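Local coordinates for protein apoptosis regulator Bcl-2 homolog (Murid herpesvirus 4, PDB 4MI8) that inhibits apoptosis and starvation-induced autophagy of the host cell, binding host BECN1, BAK1 and BAX as a viral member of the Bcl-2 family, at residues Lys41-Thr44 / Leu45-Phe49. Numbering follows the deposited sequence.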
# COMPACT_ATOMS: atom_id res chain seq x y z
N LYS A 41 -0.02 -11.68 -2.90
CA LYS A 41 -1.20 -11.60 -2.12
C LYS A 41 -1.59 -10.10 -1.90
O LYS A 41 -2.75 -9.69 -2.07
CB LYS A 41 -0.98 -12.26 -0.79
CG LYS A 41 -1.96 -11.74 0.24
CD LYS A 41 -1.71 -12.56 1.50
CE LYS A 41 -2.76 -12.18 2.53
NZ LYS A 41 -2.96 -13.23 3.55
N ILE A 42 -0.60 -9.26 -1.60
CA ILE A 42 -0.89 -7.86 -1.34
C ILE A 42 -1.26 -7.16 -2.64
O ILE A 42 -2.19 -6.39 -2.64
CB ILE A 42 0.30 -7.19 -0.69
CG1 ILE A 42 0.45 -7.80 0.73
CG2 ILE A 42 0.06 -5.64 -0.57
CD1 ILE A 42 1.86 -7.46 1.21
N ILE A 43 -0.60 -7.46 -3.77
CA ILE A 43 -1.00 -6.78 -5.00
C ILE A 43 -2.45 -7.17 -5.32
O ILE A 43 -3.26 -6.30 -5.65
CB ILE A 43 -0.16 -7.18 -6.20
CG1 ILE A 43 1.27 -6.71 -6.04
CG2 ILE A 43 -0.84 -6.66 -7.49
CD1 ILE A 43 2.26 -7.26 -7.06
N THR A 44 -2.81 -8.45 -5.17
CA THR A 44 -4.22 -8.91 -5.46
C THR A 44 -5.23 -8.17 -4.52
O THR A 44 -6.25 -7.69 -4.98
CB THR A 44 -4.33 -10.39 -5.21
OG1 THR A 44 -3.43 -11.04 -6.07
CG2 THR A 44 -5.65 -10.87 -5.42
N LEU A 45 -4.95 -8.04 -3.22
CA LEU A 45 -5.87 -7.29 -2.34
C LEU A 45 -5.99 -5.85 -2.85
O LEU A 45 -7.09 -5.29 -2.97
CB LEU A 45 -5.42 -7.33 -0.86
CG LEU A 45 -5.39 -8.79 -0.33
CD1 LEU A 45 -4.70 -8.97 1.02
CD2 LEU A 45 -6.80 -9.34 -0.34
N THR A 46 -4.86 -5.23 -3.21
CA THR A 46 -4.94 -3.84 -3.70
C THR A 46 -5.76 -3.72 -4.96
O THR A 46 -6.48 -2.75 -5.15
CB THR A 46 -3.57 -3.10 -3.87
OG1 THR A 46 -2.78 -3.70 -4.91
CG2 THR A 46 -2.71 -3.05 -2.55
N GLN A 47 -5.68 -4.71 -5.84
CA GLN A 47 -6.47 -4.66 -7.06
C GLN A 47 -7.94 -4.78 -6.74
O GLN A 47 -8.76 -4.11 -7.36
CB GLN A 47 -5.99 -5.73 -8.04
CG GLN A 47 -4.64 -5.36 -8.69
CD GLN A 47 -4.01 -6.52 -9.44
OE1 GLN A 47 -4.17 -7.67 -9.02
NE2 GLN A 47 -3.27 -6.24 -10.54
N GLU A 48 -8.27 -5.60 -5.78
CA GLU A 48 -9.66 -5.74 -5.36
C GLU A 48 -10.17 -4.44 -4.72
O GLU A 48 -11.29 -3.96 -4.99
CB GLU A 48 -9.78 -6.80 -4.29
CG GLU A 48 -9.91 -8.18 -4.80
CD GLU A 48 -11.12 -8.32 -5.74
OE1 GLU A 48 -12.27 -8.16 -5.27
OE2 GLU A 48 -10.94 -8.57 -6.97
N PHE A 49 -9.32 -3.86 -3.88
CA PHE A 49 -9.68 -2.59 -3.20
C PHE A 49 -9.86 -1.48 -4.28
O PHE A 49 -10.82 -0.72 -4.26
CB PHE A 49 -8.55 -2.24 -2.28
CG PHE A 49 -8.72 -0.93 -1.55
CD1 PHE A 49 -8.39 0.30 -2.18
CD2 PHE A 49 -9.12 -0.92 -0.16
CE1 PHE A 49 -8.51 1.50 -1.46
CE2 PHE A 49 -9.23 0.29 0.53
CZ PHE A 49 -8.95 1.51 -0.11
O HOH W 1 -3.06 -10.27 -8.50
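With chi1 at 66°, T46 sets OG1 between its own backbone N and carbonyl carbon, turned back toward I43, while the -67° chi1 of I43 puts CG2 anti to the backbone N, on the side where Q47 lies. Both groups belong to one turn of the alpha-helix 33-56 of this Bcl-2 fold. The T46 hydroxyl donates to I43 O, OG1 to O 2.7 Å, in the i to i-3 bond common for threonine inside a helix. It arrives well off the carbonyl direction, at a C=O...donor angle of 119°, which leaves the end of the oxygen to Q47 N. I43 O is therefore gripped twice, by a backbone N-H and a hydroxyl, and the OH of buried T46 is satisfied without leaving its own helix. T46 and I42 also pack against F93 of helix 86-103; I42 reaches F18 of helix 8-23 as well, where I43 meets F18, T21 and V22.

I43 and Q47 run side by side in the same direction, CG2 of I43 lying 3.7 Å from CD of the Q47 amide. Further round, a water donates to both T44 OG1 (2.6 Å) and Q47 OE1 (2.9 Å), tying two exposed side chains together; T44 OG1 is also hydrogen-bonded to S40 O, one turn back.

On another side of the helix the extended K41 chain crosses L45 at a slant, its CG and CE each 4.0 Å from L45 CD1. L45 and E48 each pack against an aromatic side chain of the bound Beclin 1 BH3 peptide, so this turn contributes directly to peptide binding. Closer to the backbone, CG of L45 sits 3.3 Å from K41 O, the same oxygen that accepts the L45 N-H.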